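Local structure of aluminum resistance protein (Clostridium novyi, 3I16) at residues T117-C122 and E168-E173; D204-I209 and I213-D218. The protein is a pyridoxal-phosphate enzyme of the methionine gamma-lyase family that probably cleaves carbon-sulfur bonds and is probably involved in aluminium resistance. All coordinates share one frame; numbering follows the deposited sequence.

Interaction 1. Residues T117-C122 and E168-E173; sequences TMLSVC and EKVLKE
L119 extends with CG trans to its own backbone N (chi1 179°), which carries its two methyls off strand 117-120 to V170 and L171; V170 answers with CG1 likewise trans to N (chi1 171°). The contact is helix-on-sheet packing in the alpha/beta domain of a PLP-dependent transferase-type fold, where helix 164-173 lies against the mixed sheet. The two branches of the leucine divide the work. CD1 lies 3.9 Å from V170 CG1, and CD2 bridges the two helix residues, meeting that same V170 CG1 at 4.0 Å as well as L171. The side chains slant across one another; the contact is wholly apolar and small, with 114 Å² buried over both sides. A salt bridge between K169 and E173 lies within helix 164-173, away from the contact. Beyond the two segments, K152 of strand 150-153 touches L119, while V154 packs on V170 and I177 of strand 177-183 on L171. L171 also packs against V206 and I209 of helix 196-209, and it closes the contact with the strand by setting its CD2 3.9 Å from L119 CD2.

Interaction 2. Residues D204-I209 and I213-D218; sequences DCVKNI and IICFVD. With PLP (pyridoxal-5'-phosphate), chain J.
I213, V206 and K207 bury the most surface here, and V206 meets I213 at close quarters: V206 CG1 sits 3.5 Å from I213 CG2, tighter than ordinary van der Waals contact. Their side chains cross at about a right angle, and I213 CD1 flanks the same V206 methyl at 3.7 Å, so both branches of the isoleucine press on one side of that methyl. C215, two residues further on, brings SG to 3.8 Å from V206 CG1 and thus extends the apolar patch along the start of the strand. K207 adds the polar part. Its chain bends at chi2 (-67°) and then runs extended, which brings NZ to the loop residue just before strand 214-218, where it donates to I213 O at 2.8 Å; the C=O...N angle is 156° and the donor is tilted 23° from the carbonyl plane. CE passes 4.0 Å from C215 SG on the way. The ammonium also binds K211 O and forms a salt bridge with D236, whose OD2 in addition accepts the backbone N of C215, so lysine and strand share one carboxylate. At the far end of the strand D218 OD2 accepts a hydrogen bond from PLP N1, modelled as very short at 2.5 Å. The contact belongs to the beta-alpha-beta unit of strand 177-183, helix 196-209 and strand 214-218: V180 touches V206 and I213 from strand 177-183, and L171 of helix 164-173 packs on the same pair.

Interaction 1 is complete in the sequence before interaction 2 begins, and their centres lie 10 Å apart on the same side of the chain's centre. Both pack a helix on the seven-stranded mixed sheet, in which strand 177-183 runs between strands 117-120 and 214-218. Helices 164-173 and 196-209 are neighbours and touch directly: E168 CG lies 3.4 Å from C205 SG, and K172 CG meets I209 CG2 at 3.8 Å. L171 joins the two contacts, its CD2 standing 3.8 Å from I213 CD1. Together they join the two helices to one face of the sheet, whose strand 214-218 carries D218 to the cofactor.

Interaction 1. Residues T117-C122 and E168-E173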
ATOM      1  N   THR B 117       2.999  30.921  29.617  1.00 12.74           N
ATOM      2  CA  THR B 117       3.377  31.831  28.559  1.00 12.28           C
ATOM      3  C   THR B 117       4.519  31.200  27.802  1.00 12.45           C
ATOM      4  O   THR B 117       5.426  30.626  28.428  1.00 14.53           O
ATOM      5  CB  THR B 117       3.855  33.174  29.150  1.00 11.75           C
ATOM      6  OG1 THR B 117       2.790  33.757  29.886  1.00 10.70           O
ATOM      7  CG2 THR B 117       4.314  34.149  28.058  1.00  8.37           C
HETATM    8  N   MSE B 118       4.492  31.309  26.472  1.00 12.09           N
HETATM    9  CA  MSE B 118       5.597  30.835  25.646  1.00 13.51           C
HETATM   10  C   MSE B 118       6.325  32.070  25.154  1.00 14.76           C
HETATM   11  O   MSE B 118       5.713  33.145  24.988  1.00 15.91           O
HETATM   12  CB  MSE B 118       5.130  29.975  24.460  1.00 13.52           C
HETATM   13  CG  MSE B 118       4.362  30.732  23.381  1.00 15.36           C
HETATM   14 SE   MSE B 118       3.968  29.642  21.827  0.75  6.08          SE
HETATM   15  CE  MSE B 118       5.702  29.475  21.107  1.00  8.58           C
ATOM     16  N   LEU B 119       7.627  31.904  24.908  1.00 12.65           N
ATOM     17  CA  LEU B 119       8.480  32.982  24.441  1.00 13.99           C
ATOM     18  C   LEU B 119       9.283  32.572  23.205  1.00 12.37           C
ATOM     19  O   LEU B 119      10.154  31.710  23.285  1.00 13.90           O
ATOM     20  CB  LEU B 119       9.460  33.410  25.550  1.00 14.09           C
ATOM     21  CG  LEU B 119      10.440  34.535  25.200  1.00 10.90           C
ATOM     22  CD1 LEU B 119       9.716  35.877  24.910  1.00 14.20           C
ATOM     23  CD2 LEU B 119      11.507  34.710  26.312  1.00 10.07           C
ATOM     24  N   SER B 120       8.985  33.201  22.075  1.00 11.06           N
ATOM     25  CA  SER B 120       9.738  32.978  20.843  1.00 11.03           C
ATOM     26  C   SER B 120      10.913  33.919  20.850  1.00 11.11           C
ATOM     27  O   SER B 120      10.736  35.130  20.952  1.00 11.77           O
ATOM     28  CB  SER B 120       8.869  33.218  19.615  1.00 11.99           C
ATOM     29  OG  SER B 120       7.961  32.156  19.526  1.00 16.12           O
ATOM     30  N   VAL B 121      12.112  33.360  20.720  1.00 12.56           N
ATOM     31  CA  VAL B 121      13.349  34.132  20.837  1.00 13.61           C
ATOM     32  C   VAL B 121      14.058  34.451  19.513  1.00 15.48           C
ATOM     33  O   VAL B 121      15.074  35.167  19.511  1.00 17.78           O
ATOM     34  CB  VAL B 121      14.303  33.459  21.866  1.00 13.16           C
ATOM     35  CG1 VAL B 121      13.615  33.420  23.240  1.00 10.73           C
ATOM     36  CG2 VAL B 121      14.720  32.058  21.422  1.00 13.08           C
ATOM     37  N   CYS B 122      13.510  33.974  18.396  1.00 15.93           N
ATOM     38  CA  CYS B 122      14.072  34.266  17.065  1.00 16.96           C
ATOM     39  C   CYS B 122      13.180  35.202  16.275  1.00 16.16           C
ATOM     40  O   CYS B 122      13.093  35.110  15.047  1.00 15.54           O
ATOM     41  CB  CYS B 122      14.303  32.971  16.284  1.00 16.40           C
ATOM     42  SG  CYS B 122      15.454  31.878  17.190  1.00 19.82           S
ATOM     43  N   GLU B 168      17.047  37.089  28.760  1.00 17.07           N
ATOM     44  CA  GLU B 168      17.181  37.071  30.219  1.00 17.66           C
ATOM     45  C   GLU B 168      16.223  38.036  30.921  1.00 18.20           C
ATOM     46  O   GLU B 168      15.539  37.660  31.878  1.00 16.11           O
ATOM     47  CB  GLU B 168      18.603  37.442  30.619  1.00 19.51           C
ATOM     48  CG  GLU B 168      19.610  36.358  30.334  1.00 21.20           C
ATOM     49  CD  GLU B 168      21.023  36.759  30.710  1.00 27.95           C
ATOM     50  OE1 GLU B 168      21.187  37.800  31.372  1.00 33.76           O
ATOM     51  OE2 GLU B 168      21.971  36.039  30.326  1.00 35.77           O
ATOM     52  N   LYS B 169      16.205  39.286  30.458  1.00 17.97           N
ATOM     53  CA  LYS B 169      15.322  40.313  31.037  1.00 18.03           C
ATOM     54  C   LYS B 169      13.847  39.929  30.953  1.00 15.61           C
ATOM     55  O   LYS B 169      13.091  40.144  31.895  1.00 16.03           O
ATOM     56  CB  LYS B 169      15.526  41.661  30.342  1.00 17.45           C
ATOM     57  CG  LYS B 169      14.553  42.775  30.780  1.00 19.89           C
ATOM     58  CD  LYS B 169      14.842  44.078  30.020  1.00 26.36           C
ATOM     59  CE  LYS B 169      14.018  45.251  30.544  1.00 29.29           C
ATOM     60  NZ  LYS B 169      12.557  44.963  30.547  1.00 34.73           N
ATOM     61  N   VAL B 170      13.431  39.382  29.821  1.00 15.35           N
ATOM     62  CA  VAL B 170      12.026  38.995  29.646  1.00 14.86           C
ATOM     63  C   VAL B 170      11.665  37.824  30.559  1.00 14.28           C
ATOM     64  O   VAL B 170      10.629  37.857  31.230  1.00 14.77           O
ATOM     65  CB  VAL B 170      11.708  38.740  28.164  1.00 15.80           C
ATOM     66  CG1 VAL B 170      10.309  38.118  28.006  1.00 13.27           C
ATOM     67  CG2 VAL B 170      11.856  40.079  27.382  1.00  7.53           C
ATOM     68  N   LEU B 171      12.544  36.829  30.622  1.00 14.26           N
ATOM     69  CA  LEU B 171      12.366  35.674  31.516  1.00 16.59           C
ATOM     70  C   LEU B 171      12.371  36.047  33.004  1.00 17.66           C
ATOM     71  O   LEU B 171      11.543  35.565  33.777  1.00 17.15           O
ATOM     72  CB  LEU B 171      13.454  34.624  31.268  1.00 16.18           C
ATOM     73  CG  LEU B 171      13.406  33.868  29.941  1.00 18.21           C
ATOM     74  CD1 LEU B 171      14.655  32.968  29.823  1.00  8.20           C
ATOM     75  CD2 LEU B 171      12.101  33.065  29.780  1.00 12.91           C
ATOM     76  N   LYS B 172      13.314  36.899  33.413  1.00 18.98           N
ATOM     77  CA  LYS B 172      13.357  37.318  34.795  1.00 17.74           C
ATOM     78  C   LYS B 172      12.079  38.086  35.171  1.00 18.18           C
ATOM     79  O   LYS B 172      11.554  37.899  36.265  1.00 15.96           O
ATOM     80  CB  LYS B 172      14.613  38.143  35.102  1.00 19.38           C
ATOM     81  CG  LYS B 172      15.891  37.312  35.164  1.00 20.80           C
ATOM     82  CD  LYS B 172      17.083  38.083  35.733  1.00 22.90           C
ATOM     83  CE  LYS B 172      17.510  39.230  34.852  1.00 28.34           C
ATOM     84  NZ  LYS B 172      18.801  39.857  35.294  1.00 33.82           N
ATOM     85  N   GLU B 173      11.555  38.887  34.244  1.00 17.06           N
ATOM     86  CA  GLU B 173      10.371  39.696  34.504  1.00 17.80           C
ATOM     87  C   GLU B 173       9.039  38.976  34.348  1.00 16.87           C
ATOM     88  O   GLU B 173       8.006  39.533  34.677  1.00 16.62           O
ATOM     89  CB  GLU B 173      10.394  40.959  33.643  1.00 17.16           C
ATOM     90  CG  GLU B 173      11.504  41.915  34.075  1.00 23.08           C
ATOM     91  CD  GLU B 173      11.537  43.195  33.286  1.00 24.97           C
ATOM     92  OE1 GLU B 173      10.810  43.279  32.272  1.00 30.16           O
ATOM     93  OE2 GLU B 173      12.294  44.118  33.682  1.00 30.76           O
TER

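Interaction 2. Residues D204-I209 and I213-D218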
ATOM      1  N   ASP B 204      21.634  27.578  27.201  1.00 13.25           N
ATOM      2  CA  ASP B 204      22.395  27.912  28.420  1.00 15.68           C
ATOM      3  C   ASP B 204      21.888  29.183  29.111  1.00 15.76           C
ATOM      4  O   ASP B 204      21.790  29.248  30.334  1.00 15.25           O
ATOM      5  CB  ASP B 204      23.892  28.050  28.121  1.00 15.79           C
ATOM      6  CG  ASP B 204      24.521  26.742  27.737  1.00 16.75           C
ATOM      7  OD1 ASP B 204      23.858  25.706  27.889  1.00 19.18           O
ATOM      8  OD2 ASP B 204      25.676  26.745  27.286  1.00 21.66           O
ATOM      9  N   CYS B 205      21.552  30.182  28.318  1.00 15.21           N
ATOM     10  CA  CYS B 205      21.038  31.428  28.848  1.00 15.09           C
ATOM     11  C   CYS B 205      19.683  31.242  29.564  1.00 14.09           C
ATOM     12  O   CYS B 205      19.472  31.732  30.691  1.00 12.70           O
ATOM     13  CB  CYS B 205      20.913  32.407  27.684  1.00 17.30           C
ATOM     14  SG  CYS B 205      20.144  33.947  28.059  1.00 21.40           S
ATOM     15  N   VAL B 206      18.766  30.550  28.905  1.00 12.97           N
ATOM     16  CA  VAL B 206      17.423  30.315  29.460  1.00 12.59           C
ATOM     17  C   VAL B 206      17.463  29.498  30.765  1.00 13.91           C
ATOM     18  O   VAL B 206      16.854  29.883  31.773  1.00 11.32           O
ATOM     19  CB  VAL B 206      16.515  29.603  28.428  1.00 10.98           C
ATOM     20  CG1 VAL B 206      15.194  29.098  29.079  1.00 15.73           C
ATOM     21  CG2 VAL B 206      16.240  30.518  27.245  1.00 10.04           C
ATOM     22  N   LYS B 207      18.170  28.364  30.722  1.00 14.37           N
ATOM     23  CA  LYS B 207      18.302  27.466  31.858  1.00 14.61           C
ATOM     24  C   LYS B 207      19.002  28.148  33.050  1.00 15.18           C
ATOM     25  O   LYS B 207      18.770  27.801  34.208  1.00 14.59           O
ATOM     26  CB  LYS B 207      19.086  26.214  31.458  1.00 14.49           C
ATOM     27  CG  LYS B 207      18.456  25.320  30.398  1.00 15.75           C
ATOM     28  CD  LYS B 207      17.215  24.649  30.873  1.00 19.03           C
ATOM     29  CE  LYS B 207      16.674  23.731  29.799  1.00 17.55           C
ATOM     30  NZ  LYS B 207      15.454  23.040  30.258  1.00 18.58           N
ATOM     31  N   ASN B 208      19.870  29.114  32.765  1.00 16.18           N
ATOM     32  CA  ASN B 208      20.532  29.859  33.839  1.00 16.52           C
ATOM     33  C   ASN B 208      19.550  30.748  34.609  1.00 15.95           C
ATOM     34  O   ASN B 208      19.822  31.100  35.750  1.00 15.80           O
ATOM     35  CB  ASN B 208      21.689  30.707  33.307  1.00 17.05           C
ATOM     36  CG  ASN B 208      22.424  31.415  34.412  1.00 19.84           C
ATOM     37  OD1 ASN B 208      22.900  30.776  35.358  1.00 27.96           O
ATOM     38  ND2 ASN B 208      22.511  32.742  34.320  1.00 20.44           N
ATOM     39  N   ILE B 209      18.427  31.119  33.988  1.00 14.15           N
ATOM     40  CA  ILE B 209      17.400  31.908  34.665  1.00 13.26           C
ATOM     41  C   ILE B 209      16.486  30.938  35.409  1.00 15.80           C
ATOM     42  O   ILE B 209      16.290  31.093  36.603  1.00 16.90           O
ATOM     43  CB  ILE B 209      16.611  32.801  33.692  1.00 10.76           C
ATOM     44  CG1 ILE B 209      17.545  33.784  32.971  1.00 13.78           C
ATOM     45  CG2 ILE B 209      15.539  33.588  34.417  1.00 14.85           C
ATOM     46  CD1 ILE B 209      18.503  34.560  33.869  1.00  9.29           C
ATOM     47  N   ILE B 213      12.407  25.669  32.474  1.00 16.97           N
ATOM     48  CA  ILE B 213      11.847  26.173  31.205  1.00 14.52           C
ATOM     49  C   ILE B 213      12.117  25.161  30.079  1.00 12.73           C
ATOM     50  O   ILE B 213      13.243  24.723  29.874  1.00 13.19           O
ATOM     51  CB  ILE B 213      12.425  27.598  30.843  1.00 12.01           C
ATOM     52  CG1 ILE B 213      12.061  28.613  31.927  1.00 11.99           C
ATOM     53  CG2 ILE B 213      11.883  28.090  29.500  1.00 11.17           C
ATOM     54  CD1 ILE B 213      12.857  29.928  31.857  1.00 13.88           C
ATOM     55  N   ILE B 214      11.078  24.741  29.382  1.00 14.49           N
ATOM     56  CA  ILE B 214      11.254  23.804  28.273  1.00 13.92           C
ATOM     57  C   ILE B 214      11.864  24.575  27.091  1.00 14.15           C
ATOM     58  O   ILE B 214      11.346  25.617  26.663  1.00 12.90           O
ATOM     59  CB  ILE B 214       9.911  23.180  27.837  1.00 14.01           C
ATOM     60  CG1 ILE B 214       9.303  22.365  28.973  1.00 17.99           C
ATOM     61  CG2 ILE B 214      10.068  22.301  26.590  1.00 13.42           C
ATOM     62  CD1 ILE B 214      10.260  21.319  29.593  1.00 21.74           C
ATOM     63  N   CYS B 215      12.995  24.090  26.604  1.00 14.91           N
ATOM     64  CA  CYS B 215      13.615  24.659  25.421  1.00 13.71           C
ATOM     65  C   CYS B 215      13.225  23.815  24.208  1.00 14.90           C
ATOM     66  O   CYS B 215      13.694  22.685  24.044  1.00 13.16           O
ATOM     67  CB  CYS B 215      15.109  24.740  25.625  1.00 14.80           C
ATOM     68  SG  CYS B 215      15.522  26.116  26.769  1.00 16.24           S
ATOM     69  N   PHE B 216      12.338  24.381  23.389  1.00 13.96           N
ATOM     70  CA  PHE B 216      11.794  23.735  22.203  1.00 13.73           C
ATOM     71  C   PHE B 216      12.363  24.300  20.895  1.00 12.36           C
ATOM     72  O   PHE B 216      12.309  25.495  20.656  1.00 13.49           O
ATOM     73  CB  PHE B 216      10.259  23.871  22.215  1.00 14.21           C
ATOM     74  CG  PHE B 216       9.577  23.340  20.981  1.00 16.18           C
ATOM     75  CD1 PHE B 216       9.782  22.027  20.567  1.00 19.64           C
ATOM     76  CD2 PHE B 216       8.668  24.118  20.284  1.00 17.49           C
ATOM     77  CE1 PHE B 216       9.151  21.531  19.438  1.00 18.14           C
ATOM     78  CE2 PHE B 216       7.998  23.620  19.153  1.00 17.08           C
ATOM     79  CZ  PHE B 216       8.235  22.321  18.734  1.00 14.84           C
ATOM     80  N   VAL B 217      12.895  23.428  20.043  1.00 14.45           N
ATOM     81  CA  VAL B 217      13.442  23.864  18.760  1.00 12.64           C
ATOM     82  C   VAL B 217      12.693  23.282  17.579  1.00 12.67           C
ATOM     83  O   VAL B 217      12.470  22.070  17.493  1.00 12.07           O
ATOM     84  CB  VAL B 217      14.927  23.477  18.597  1.00 14.07           C
ATOM     85  CG1 VAL B 217      15.467  24.037  17.254  1.00 11.98           C
ATOM     86  CG2 VAL B 217      15.749  23.988  19.778  1.00  8.91           C
ATOM     87  N   ASP B 218      12.299  24.181  16.686  1.00 12.55           N
ATOM     88  CA  ASP B 218      11.734  23.864  15.370  1.00 12.62           C
ATOM     89  C   ASP B 218      12.971  23.565  14.556  1.00 13.63           C
ATOM     90  O   ASP B 218      13.713  24.478  14.187  1.00 15.01           O
ATOM     91  CB  ASP B 218      11.015  25.109  14.826  1.00 14.41           C
ATOM     92  CG  ASP B 218      10.580  24.984  13.366  1.00 15.75           C
ATOM     93  OD1 ASP B 218      10.936  24.009  12.669  1.00 21.13           O
ATOM     94  OD2 ASP B 218       9.838  25.887  12.932  1.00 16.67           O
TER
HETATM   95  N1  PLP J 427       9.173  25.792  10.526  1.00 41.48           N
HETATM   96  C2  PLP J 427      10.051  26.189   9.564  1.00 35.39           C
HETATM   97  C2A PLP J 427      11.139  27.161   9.902  1.00 28.52           C
HETATM   98  C3  PLP J 427       9.915  25.665   8.279  1.00 46.45           C
HETATM   99  O3  PLP J 427      10.807  26.055   7.311  1.00 43.80           O
HETATM  100  C4  PLP J 427       8.887  24.759   7.982  1.00 43.36           C
HETATM  101  C5  PLP J 427       7.995  24.369   8.975  1.00 45.40           C
HETATM  102  C6  PLP J 427       8.166  24.888  10.242  1.00 41.15           C
HETATM  103  C5A PLP J 427       6.875  23.369   8.755  1.00 40.46           C
HETATM  104  O4P PLP J 427       6.185  23.597   7.570  1.00 37.38           O
HETATM  105  P   PLP J 427       5.081  22.588   6.910  1.00 33.78           P
HETATM  106  O1P PLP J 427       5.537  21.141   6.792  1.00 29.35           O
HETATM  107  O2P PLP J 427       4.944  23.138   5.511  1.00 33.20           O
HETATM  108  O3P PLP J 427       3.807  22.651   7.737  1.00 22.69           O